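Aspartate--tRNA(Asp/Asn) ligase (Sulfolobus tokodaii, PDB 1WYD) probably charges both tRNA(Asp) and tRNA(Asn) with L-aspartate, first activating the amino acid with ATP as a class II, non-discriminating aspartyl-tRNA synthetase. Local coordinates at residues S341-D345 / S355-R359; L241-L246 / G396-G400; G33-I37 / V48-K52; S54-S60 / A89-T93. Residues are numbered along the deposited sequence.

Contact 1 of 4, residues S341-D345 / S355-R359; sequences SESFD and SGSTR
The shortest polar link across residues 341-345 and 355-359 joins two side chains: Thr358 OG1 donates to Glu342 OE1 at 2.8 Å. Three backbone bonds set the antiparallel register. Thr358 N reaches Glu342 O at 3.0 Å; Phe344 N reaches Gly356 O at 3.0 Å and Gly356 N returns to Phe344 O at 3.1 Å, making Phe344-Gly356 a hydrogen-bonded pair. Ser343-Ser357 and Asp345-Ser355 are the non-hydrogen-bonded pairs beside it, and the strand axes run 4.7 Å apart at 166°. Glu342 (phi/psi -83/70) centres an inverse gamma turn that leads into the strand. On the face of Ser343, Asp345, Ser355 and Ser357, Arg359 NH1 donates to Ser357 OG at 2.8 Å, an oxygen also hydrogen-bonded with Thr331 OG1, while Asp345 forms a salt bridge with Arg327. On the other face Phe344 takes the p rotamer (chi1 72°), laying its ring over Gly356 N; a CB on Gly356 would clash with Phe344 CE1. Helix 235-256 packs on this ring. Strands 343-348 and 351-358 form a tight beta hairpin in the mixed sheet of the class II synthetase catalytic domain, and Ser355 and Arg359, predicted to bind L-aspartate, place it at the active site.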
loop_
_atom_site.group_PDB
_atom_site.type_symbol
_atom_site.label_atom_id
_atom_site.label_comp_id
_atom_site.label_asym_id
_atom_site.label_seq_id
_atom_site.Cartn_x
_atom_site.Cartn_y
_atom_site.Cartn_z
ATOM N N SER B 341 -19.945 -13.227 20.923
ATOM C CA SER B 341 -18.578 -12.745 20.765
ATOM C C SER B 341 -18.532 -11.265 20.526
ATOM O O SER B 341 -19.486 -10.677 20.035
ATOM C CB SER B 341 -17.888 -13.490 19.633
ATOM O OG SER B 341 -18.525 -13.201 18.410
ATOM N N GLU B 342 -17.422 -10.655 20.887
ATOM C CA GLU B 342 -17.258 -9.231 20.696
ATOM C C GLU B 342 -16.811 -8.948 19.250
ATOM O O GLU B 342 -15.699 -8.521 18.998
ATOM C CB GLU B 342 -16.299 -8.645 21.737
ATOM C CG GLU B 342 -16.920 -8.429 23.119
ATOM C CD GLU B 342 -16.040 -7.633 24.100
ATOM O OE1 GLU B 342 -15.203 -6.780 23.681
ATOM O OE2 GLU B 342 -16.191 -7.862 25.316
ATOM N N SER B 343 -17.720 -9.164 18.308
ATOM C CA SER B 343 -17.407 -9.038 16.898
ATOM C C SER B 343 -18.436 -8.226 16.185
ATOM O O SER B 343 -19.514 -7.997 16.712
ATOM C CB SER B 343 -17.373 -10.409 16.261
ATOM O OG SER B 343 -18.577 -11.099 16.556
ATOM N N PHE B 344 -18.085 -7.784 14.974
ATOM C CA PHE B 344 -19.018 -7.070 14.106
ATOM C C PHE B 344 -18.761 -7.347 12.641
ATOM O O PHE B 344 -17.635 -7.568 12.241
ATOM C CB PHE B 344 -18.955 -5.569 14.374
ATOM C CG PHE B 344 -17.699 -4.893 13.878
ATOM C CD1 PHE B 344 -16.556 -4.863 14.661
ATOM C CD2 PHE B 344 -17.674 -4.270 12.639
ATOM C CE1 PHE B 344 -15.394 -4.247 14.222
ATOM C CE2 PHE B 344 -16.521 -3.638 12.185
ATOM C CZ PHE B 344 -15.373 -3.630 12.987
ATOM N N ASP B 345 -19.818 -7.333 11.843
ATOM C CA ASP B 345 -19.689 -7.106 10.404
ATOM C C ASP B 345 -20.280 -5.741 10.084
ATOM O O ASP B 345 -21.266 -5.340 10.707
ATOM C CB ASP B 345 -20.421 -8.183 9.609
ATOM C CG ASP B 345 -19.812 -9.562 9.809
ATOM O OD1 ASP B 345 -18.913 -9.693 10.646
ATOM O OD2 ASP B 345 -20.185 -10.581 9.216
ATOM N N SER B 355 -15.134 -6.754 8.375
ATOM C CA SER B 355 -15.296 -7.527 9.605
ATOM C C SER B 355 -14.214 -7.178 10.642
ATOM O O SER B 355 -13.070 -6.919 10.277
ATOM C CB SER B 355 -15.325 -9.028 9.311
ATOM O OG SER B 355 -14.098 -9.441 8.685
ATOM N N GLY B 356 -14.583 -7.121 11.921
ATOM C CA GLY B 356 -13.604 -7.014 12.988
ATOM C C GLY B 356 -14.042 -7.515 14.365
ATOM O O GLY B 356 -15.150 -8.051 14.528
ATOM N N SER B 357 -13.180 -7.332 15.375
ATOM C CA SER B 357 -13.503 -7.771 16.742
ATOM C C SER B 357 -12.542 -7.304 17.826
ATOM O O SER B 357 -11.553 -6.642 17.566
ATOM C CB SER B 357 -13.551 -9.293 16.808
ATOM O OG SER B 357 -12.231 -9.827 16.728
ATOM N N THR B 358 -12.867 -7.671 19.056
ATOM C CA THR B 358 -11.958 -7.542 20.156
ATOM C C THR B 358 -11.251 -8.871 20.162
ATOM O O THR B 358 -11.879 -9.904 19.970
ATOM C CB THR B 358 -12.729 -7.387 21.466
ATOM O OG1 THR B 358 -13.679 -6.325 21.336
ATOM C CG2 THR B 358 -11.779 -6.924 22.578
ATOM N N ARG B 359 -9.951 -8.857 20.408
ATOM C CA ARG B 359 -9.195 -10.101 20.303
ATOM C C ARG B 359 -8.919 -10.658 21.690
ATOM O O ARG B 359 -9.037 -9.952 22.689
ATOM C CB ARG B 359 -7.888 -9.875 19.560
ATOM C CG ARG B 359 -7.977 -8.828 18.460
ATOM C CD ARG B 359 -8.907 -9.170 17.298
ATOM N NE ARG B 359 -8.503 -8.433 16.112
ATOM C CZ ARG B 359 -9.155 -8.421 14.957
ATOM N NH1 ARG B 359 -10.282 -9.098 14.815
ATOM N NH2 ARG B 359 -8.683 -7.704 13.939
#

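Contact 2 of 4, residues L241-L246 / G396-G400; sequences LLEKIL and GFGMG
Helix packing on a sheet is exemplified by residues 241-246, a helical segment whose axis runs 11.1 Å from that of strand 396-400, with N-to-C directions 32° apart (signed crossing -32°). Leu241 comes first, its CD1 4.5 Å from Phe397 CE1. Leu242, whose CA lies 8.6 Å from the CA of Phe397, makes the closest approach: its CB is 3.8 Å from Phe397 CE1, and its CD1 reaches Met399 SD at 4.5 Å. One turn on, Ile245 (chi1 m, chi2 t) brings CD1 to 4.0 Å from Phe397 CZ, at the ring edge. Leu246, also m,t, extends CD2 to 4.0 Å from Met399 SD. On the extended strand, Phe397 (chi1 p) and Met399 (t,t,p) both point toward the helix, separated by Gly398. Gly400, a predicted ATP-binding residue, occupies the N-cap position of helix 401-409. No hydrogen bond crosses the interface: buried apolar side chains alone meet here, so the helix is held against the catalytic sheet by hydrophobic packing.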
loop_
_atom_site.group_PDB
_atom_site.type_symbol
_atom_site.label_atom_id
_atom_site.label_comp_id
_atom_site.label_asym_id
_atom_site.label_seq_id
_atom_site.Cartn_x
_atom_site.Cartn_y
_atom_site.Cartn_z
ATOM N N LEU B 241 -13.865 4.238 15.257
ATOM C CA LEU B 241 -12.774 4.683 14.392
ATOM C C LEU B 241 -13.222 4.545 12.934
ATOM O O LEU B 241 -13.059 5.474 12.124
ATOM C CB LEU B 241 -11.533 3.834 14.657
ATOM C CG LEU B 241 -10.108 4.319 14.394
ATOM C CD1 LEU B 241 -9.325 3.132 13.859
ATOM C CD2 LEU B 241 -9.999 5.490 13.440
ATOM N N LEU B 242 -13.801 3.386 12.607
ATOM C CA LEU B 242 -14.145 3.069 11.230
ATOM C C LEU B 242 -15.226 4.035 10.749
ATOM O O LEU B 242 -15.124 4.575 9.660
ATOM C CB LEU B 242 -14.531 1.582 11.087
ATOM C CG LEU B 242 -15.508 1.122 10.033
ATOM C CD1 LEU B 242 -14.794 0.899 8.710
ATOM C CD2 LEU B 242 -16.127 -0.119 10.492
ATOM N N GLU B 243 -16.235 4.264 11.583
ATOM C CA GLU B 243 -17.257 5.287 11.343
ATOM C C GLU B 243 -16.605 6.583 10.860
ATOM O O GLU B 243 -16.960 7.126 9.812
ATOM C CB GLU B 243 -18.083 5.542 12.630
ATOM C CG GLU B 243 -19.173 4.502 12.944
ATOM C CD GLU B 243 -19.999 4.797 14.215
ATOM O OE1 GLU B 243 -19.525 5.534 15.130
ATOM O OE2 GLU B 243 -21.142 4.279 14.310
ATOM N N LYS B 244 -15.624 7.063 11.600
ATOM C CA LYS B 244 -14.969 8.305 11.224
ATOM C C LYS B 244 -14.193 8.214 9.906
ATOM O O LYS B 244 -14.170 9.169 9.122
ATOM C CB LYS B 244 -14.058 8.786 12.361
ATOM C CG LYS B 244 -14.847 9.302 13.583
ATOM C CD LYS B 244 -14.075 9.128 14.931
ATOM C CE LYS B 244 -13.142 10.308 15.234
ATOM N NZ LYS B 244 -12.689 10.311 16.686
ATOM N N ILE B 245 -13.536 7.067 9.700
ATOM C CA ILE B 245 -12.850 6.724 8.451
ATOM C C ILE B 245 -13.821 6.790 7.260
ATOM O O ILE B 245 -13.601 7.521 6.303
ATOM C CB ILE B 245 -12.221 5.291 8.583
ATOM C CG1 ILE B 245 -11.033 5.300 9.562
ATOM C CG2 ILE B 245 -11.821 4.711 7.190
ATOM C CD1 ILE B 245 -10.351 3.968 9.658
ATOM N N LEU B 246 -14.904 6.033 7.354
ATOM C CA LEU B 246 -15.888 5.924 6.272
ATOM C C LEU B 246 -16.507 7.257 5.956
ATOM O O LEU B 246 -16.759 7.582 4.807
ATOM C CB LEU B 246 -16.999 4.976 6.672
ATOM C CG LEU B 246 -16.722 3.488 6.733
ATOM C CD1 LEU B 246 -18.033 2.787 7.003
ATOM C CD2 LEU B 246 -16.169 3.038 5.409
ATOM N N GLY B 396 -9.261 -5.044 16.143
ATOM C CA GLY B 396 -9.004 -4.591 14.795
ATOM C C GLY B 396 -10.067 -4.971 13.813
ATOM O O GLY B 396 -11.019 -5.674 14.140
ATOM N N PHE B 397 -9.897 -4.496 12.590
ATOM C CA PHE B 397 -10.792 -4.870 11.501
ATOM C C PHE B 397 -10.070 -4.945 10.148
ATOM O O PHE B 397 -8.925 -4.503 9.981
ATOM C CB PHE B 397 -11.959 -3.871 11.397
ATOM C CG PHE B 397 -11.540 -2.483 10.965
ATOM C CD1 PHE B 397 -11.549 -1.428 11.881
ATOM C CD2 PHE B 397 -11.196 -2.224 9.647
ATOM C CE1 PHE B 397 -11.171 -0.157 11.495
ATOM C CE2 PHE B 397 -10.797 -0.981 9.243
ATOM C CZ PHE B 397 -10.788 0.068 10.157
ATOM N N GLY B 398 -10.778 -5.515 9.187
ATOM C CA GLY B 398 -10.330 -5.587 7.811
ATOM C C GLY B 398 -11.542 -5.234 6.973
ATOM O O GLY B 398 -12.677 -5.705 7.252
ATOM N N MET B 399 -11.295 -4.344 6.007
ATOM C CA MET B 399 -12.250 -3.933 5.006
ATOM C C MET B 399 -11.700 -4.280 3.616
ATOM O O MET B 399 -10.529 -4.037 3.328
ATOM C CB MET B 399 -12.433 -2.442 5.107
ATOM C CG MET B 399 -12.999 -1.754 3.881
ATOM S SD MET B 399 -13.825 -0.117 4.463
ATOM C CE MET B 399 -12.468 0.846 4.775
ATOM N N GLY B 400 -12.579 -4.769 2.743
ATOM C CA GLY B 400 -12.194 -5.058 1.394
ATOM C C GLY B 400 -12.285 -3.825 0.559
ATOM O O GLY B 400 -13.355 -3.251 0.458
#

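Contact 3 of 4, residues G33-I37 / V48-K52; sequences GKKFI and VVVDK
Strands 34-41 and 44-50 form an antiparallel beta hairpin of the OB fold, and residues 33-37 and 48-52 lie toward its open end. The axes of segments 34-37 and 48-50 approach to 4.8 Å at 156°, a clear twist away from exact antiparallelism. Two hydrogen-bonded pairs fix the register: Lys35 N to Val50 O and Val50 N to Lys35 O, both 3.0 Å, then Ile37 N to Val48 O at 2.8 Å and Val48 N to Ile37 O at 2.7 Å. Between them sits the non-hydrogen-bonded pair Phe36-Val49. Gly33 precedes the strand with positive phi (69/5), a conformation that favours glycine. Lys35, Ile37, Val48 and Val50 share one face, where Ile37 (m,t) places CD1 4.1 Å from Val48 CG2 and 4.0 Å from Val50 CG2. Lys35 (chi1 t) carries its amine away to a salt bridge with Asp30. On the opposite face Phe36 (chi1 m) sets CE2 3.7 Å from Val49 CG2. At the open end, Lys34 NZ stays 4.5 Å from Asp51 OD2, too far for a salt bridge, and Lys52 CG lies 3.1 Å from Gly33 O.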
loop_
_atom_site.group_PDB
_atom_site.type_symbol
_atom_site.label_atom_id
_atom_site.label_comp_id
_atom_site.label_asym_id
_atom_site.label_seq_id
_atom_site.Cartn_x
_atom_site.Cartn_y
_atom_site.Cartn_z
ATOM N N GLY B 33 -16.591 20.579 -44.229
ATOM C CA GLY B 33 -15.190 20.634 -44.596
ATOM C C GLY B 33 -14.238 20.859 -43.414
ATOM O O GLY B 33 -13.038 21.023 -43.610
ATOM N N LYS B 34 -14.766 20.875 -42.191
ATOM C CA LYS B 34 -13.919 20.919 -40.991
ATOM C C LYS B 34 -13.829 19.550 -40.326
ATOM O O LYS B 34 -14.796 18.785 -40.324
ATOM C CB LYS B 34 -14.431 21.946 -39.985
ATOM C CG LYS B 34 -14.220 23.366 -40.434
ATOM C CD LYS B 34 -14.939 24.330 -39.518
ATOM C CE LYS B 34 -14.248 25.680 -39.547
ATOM N NZ LYS B 34 -13.858 26.094 -40.940
ATOM N N LYS B 35 -12.650 19.258 -39.785
ATOM C CA LYS B 35 -12.406 18.035 -39.037
ATOM C C LYS B 35 -12.469 18.339 -37.553
ATOM O O LYS B 35 -11.760 19.219 -37.055
ATOM C CB LYS B 35 -11.023 17.452 -39.371
ATOM C CG LYS B 35 -10.729 16.148 -38.615
ATOM C CD LYS B 35 -9.834 15.189 -39.417
ATOM C CE LYS B 35 -10.363 14.910 -40.835
ATOM N NZ LYS B 35 -11.254 13.717 -40.912
ATOM N N PHE B 36 -13.311 17.596 -36.849
ATOM C CA PHE B 36 -13.420 17.769 -35.424
ATOM C C PHE B 36 -12.754 16.598 -34.700
ATOM O O PHE B 36 -13.088 15.455 -34.942
ATOM C CB PHE B 36 -14.888 17.904 -35.039
ATOM C CG PHE B 36 -15.494 19.213 -35.443
ATOM C CD1 PHE B 36 -16.175 19.337 -36.648
ATOM C CD2 PHE B 36 -15.385 20.325 -34.625
ATOM C CE1 PHE B 36 -16.747 20.556 -37.035
ATOM C CE2 PHE B 36 -15.954 21.551 -35.004
ATOM C CZ PHE B 36 -16.629 21.666 -36.212
ATOM N N ILE B 37 -11.793 16.887 -33.831
ATOM C CA ILE B 37 -11.187 15.840 -33.025
ATOM C C ILE B 37 -11.551 16.039 -31.573
ATOM O O ILE B 37 -11.151 17.032 -30.992
ATOM C CB ILE B 37 -9.635 15.849 -33.172
ATOM C CG1 ILE B 37 -9.212 15.979 -34.637
ATOM C CG2 ILE B 37 -9.048 14.586 -32.566
ATOM C CD1 ILE B 37 -7.734 16.137 -34.812
ATOM N N VAL B 48 -11.017 19.738 -30.580
ATOM C CA VAL B 48 -10.123 20.467 -31.450
ATOM C C VAL B 48 -10.715 20.548 -32.846
ATOM O O VAL B 48 -11.405 19.635 -33.293
ATOM C CB VAL B 48 -8.588 19.997 -31.373
ATOM C CG1 VAL B 48 -8.355 18.934 -30.319
ATOM C CG2 VAL B 48 -7.955 19.617 -32.733
ATOM N N VAL B 49 -10.462 21.667 -33.512
ATOM C CA VAL B 49 -10.908 21.896 -34.879
ATOM C C VAL B 49 -9.688 22.040 -35.817
ATOM O O VAL B 49 -8.666 22.624 -35.458
ATOM C CB VAL B 49 -11.875 23.128 -34.963
ATOM C CG1 VAL B 49 -12.688 23.133 -36.271
ATOM C CG2 VAL B 49 -12.835 23.157 -33.779
ATOM N N VAL B 50 -9.802 21.447 -36.997
ATOM C CA VAL B 50 -8.810 21.582 -38.053
ATOM C C VAL B 50 -9.597 22.011 -39.275
ATOM O O VAL B 50 -10.307 21.196 -39.872
ATOM C CB VAL B 50 -8.089 20.238 -38.388
ATOM C CG1 VAL B 50 -6.720 20.499 -38.976
ATOM C CG2 VAL B 50 -7.975 19.334 -37.170
ATOM N N ASP B 51 -9.503 23.289 -39.639
ATOM C CA ASP B 51 -10.173 23.753 -40.848
ATOM C C ASP B 51 -9.351 23.407 -42.079
ATOM O O ASP B 51 -8.189 23.007 -41.967
ATOM C CB ASP B 51 -10.610 25.238 -40.799
ATOM C CG ASP B 51 -9.512 26.181 -40.352
ATOM O OD1 ASP B 51 -8.368 26.046 -40.852
ATOM O OD2 ASP B 51 -9.717 27.115 -39.522
ATOM N N LYS B 52 -9.985 23.541 -43.242
ATOM C CA LYS B 52 -9.408 23.129 -44.517
ATOM C C LYS B 52 -8.006 23.680 -44.789
ATOM O O LYS B 52 -7.145 22.949 -45.264
ATOM C CB LYS B 52 -10.359 23.491 -45.678
ATOM C CG LYS B 52 -11.528 22.504 -45.873
ATOM C CD LYS B 52 -11.148 21.309 -46.787
ATOM C CE LYS B 52 -12.159 20.145 -46.695
ATOM N NZ LYS B 52 -11.840 19.003 -47.627
#

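Contact 4 of 4, residues S54-S60 / A89-T93; sequences SSAFGIS and AEEIT
Ala56 turns its methyl group onto the corner of residues 89-93: CB lies 3.7 Å from Ile92 CD1, 3.7 Å from Glu90 O and 4.4 Å from Ala89 CB. Ala56 CA and Glu91 CA, 4.9 Å apart, are the nearest pair of CA atoms. Ile59 (t,t) adds a further apolar contact, with CG2 3.9 Å from Ile92 CB and 3.6 Å from Ile92 O. Ile92 (chi1 m) therefore receives both residues, while Ser60 CB comes within 4.4 Å of its CD1. One hydrogen bond spans the segments, from Ser54 OG to Ala89 O at 2.9 Å. The same hydroxyl oxygen accepts a weak capping bond of 3.4 Å from Ala56 N, so Ser54 (chi1 t) couples the start of the turn to the end of strand 85-89. A type I turn from Ser54 to Phe57 leads into the short, weakly bonded helix of about 57-60, where Ser60 N reaches Ala56 O at 3.1 Å and Ser60 OG donates to Phe57 O at 2.7 Å. The chain turns a corner at Glu90 (phi/psi -116/-33); Glu90 and Glu91 both face Arg72 in a classic beta bulge, and Glu91 also salt-bridges Arg72. Between strands 44-50 and 68-77 in the chain, the usual place of the OB-fold helix, the helix packs on strand 91-94; Val50 touches Ala56 and Ser60, and Val71 touches Ala89 and Ile92.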
loop_
_atom_site.group_PDB
_atom_site.type_symbol
_atom_site.label_atom_id
_atom_site.label_comp_id
_atom_site.label_asym_id
_atom_site.label_seq_id
_atom_site.Cartn_x
_atom_site.Cartn_y
_atom_site.Cartn_z
ATOM N N SER B 54 -5.558 24.851 -42.839
ATOM C CA SER B 54 -4.481 24.619 -41.864
ATOM C C SER B 54 -3.433 23.612 -42.398
ATOM O O SER B 54 -3.770 22.732 -43.196
ATOM C CB SER B 54 -5.074 24.124 -40.540
ATOM O OG SER B 54 -4.082 24.035 -39.529
ATOM N N SER B 55 -2.171 23.744 -41.973
ATOM C CA SER B 55 -1.142 22.759 -42.355
ATOM C C SER B 55 -1.321 21.413 -41.626
ATOM O O SER B 55 -0.770 20.402 -42.050
ATOM C CB SER B 55 0.304 23.291 -42.204
ATOM O OG SER B 55 0.383 24.549 -41.534
ATOM N N ALA B 56 -2.119 21.405 -40.554
ATOM C CA ALA B 56 -2.432 20.178 -39.806
ATOM C C ALA B 56 -3.523 19.304 -40.452
ATOM O O ALA B 56 -3.773 18.174 -40.013
ATOM C CB ALA B 56 -2.816 20.522 -38.355
ATOM N N PHE B 57 -4.168 19.823 -41.497
ATOM C CA PHE B 57 -5.279 19.118 -42.122
ATOM C C PHE B 57 -4.832 17.782 -42.700
ATOM O O PHE B 57 -5.525 16.779 -42.547
ATOM C CB PHE B 57 -5.970 19.990 -43.184
ATOM C CG PHE B 57 -7.232 19.384 -43.752
ATOM C CD1 PHE B 57 -8.312 19.059 -42.920
ATOM C CD2 PHE B 57 -7.337 19.138 -45.110
ATOM C CE1 PHE B 57 -9.481 18.496 -43.435
ATOM C CE2 PHE B 57 -8.497 18.581 -45.642
ATOM C CZ PHE B 57 -9.576 18.262 -44.802
ATOM N N GLY B 58 -3.665 17.777 -43.335
ATOM C CA GLY B 58 -3.141 16.605 -44.016
ATOM C C GLY B 58 -2.943 15.428 -43.081
ATOM O O GLY B 58 -3.424 14.326 -43.359
ATOM N N ILE B 59 -2.252 15.656 -41.967
ATOM C CA ILE B 59 -2.009 14.579 -41.027
ATOM C C ILE B 59 -3.306 14.174 -40.312
ATOM O O ILE B 59 -3.565 12.996 -40.145
ATOM C CB ILE B 59 -0.784 14.878 -40.074
ATOM C CG1 ILE B 59 -0.255 13.578 -39.434
ATOM C CG2 ILE B 59 -1.095 16.001 -39.044
ATOM C CD1 ILE B 59 1.092 13.729 -38.756
ATOM N N SER B 60 -4.163 15.141 -39.998
ATOM C CA SER B 60 -5.427 14.861 -39.305
ATOM C C SER B 60 -6.278 13.827 -40.045
ATOM O O SER B 60 -7.129 13.177 -39.444
ATOM C CB SER B 60 -6.234 16.152 -39.046
ATOM O OG SER B 60 -6.849 16.666 -40.229
ATOM N N ALA B 89 -6.559 23.801 -34.491
ATOM C CA ALA B 89 -5.259 23.166 -34.660
ATOM C C ALA B 89 -4.382 23.867 -35.704
ATOM O O ALA B 89 -4.884 24.293 -36.766
ATOM C CB ALA B 89 -5.425 21.709 -34.987
ATOM N N GLU B 90 -3.086 23.988 -35.403
ATOM C CA GLU B 90 -2.114 24.505 -36.365
ATOM C C GLU B 90 -1.085 23.435 -36.722
ATOM O O GLU B 90 -0.577 23.378 -37.854
ATOM C CB GLU B 90 -1.404 25.755 -35.821
ATOM C CG GLU B 90 -2.331 26.915 -35.458
ATOM C CD GLU B 90 -2.796 27.744 -36.660
ATOM O OE1 GLU B 90 -1.971 28.073 -37.549
ATOM O OE2 GLU B 90 -4.004 28.080 -36.716
ATOM N N GLU B 91 -0.778 22.590 -35.740
ATOM C CA GLU B 91 0.204 21.521 -35.903
ATOM C C GLU B 91 -0.177 20.332 -35.042
ATOM O O GLU B 91 -0.543 20.508 -33.873
ATOM C CB GLU B 91 1.604 22.000 -35.531
ATOM C CG GLU B 91 2.711 21.117 -36.080
ATOM C CD GLU B 91 4.102 21.599 -35.693
ATOM O OE1 GLU B 91 5.086 20.998 -36.170
ATOM O OE2 GLU B 91 4.217 22.577 -34.917
ATOM N N ILE B 92 -0.091 19.139 -35.642
ATOM C CA ILE B 92 -0.362 17.887 -34.974
ATOM C C ILE B 92 0.792 16.914 -35.228
ATOM O O ILE B 92 1.216 16.690 -36.373
ATOM C CB ILE B 92 -1.739 17.282 -35.435
ATOM C CG1 ILE B 92 -2.926 18.087 -34.859
ATOM C CG2 ILE B 92 -1.853 15.760 -35.095
ATOM C CD1 ILE B 92 -4.148 18.162 -35.784
ATOM N N THR B 93 1.311 16.350 -34.149
ATOM C CA THR B 93 2.334 15.333 -34.246
ATOM C C THR B 93 1.781 13.980 -33.809
ATOM O O THR B 93 1.075 13.879 -32.797
ATOM C CB THR B 93 3.529 15.730 -33.387
ATOM O OG1 THR B 93 3.832 17.108 -33.639
ATOM C CG2 THR B 93 4.790 14.966 -33.837
#

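The four contacts illustrate how a modular synthetase is assembled. Along the chain, contact 3 closes before contact 4 opens, and both precede contact 2, whose two segments bracket contact 1. Contacts 3 and 4, with centres 9 Å apart, share the OB-fold sheet, where Val49 O meets Ala89 N at 2.6 Å in a probable hydrogen bond. Contacts 1 and 2, with centres 12 Å apart, share the catalytic sheet: strands 351-358 and 394-400 are neighbours, and Phe397 packs on Phe344. Some 52 to 63 Å separates the centres of the two pairs, consistent with separate modules for tRNA recognition and aminoacylation, as in related synthetases.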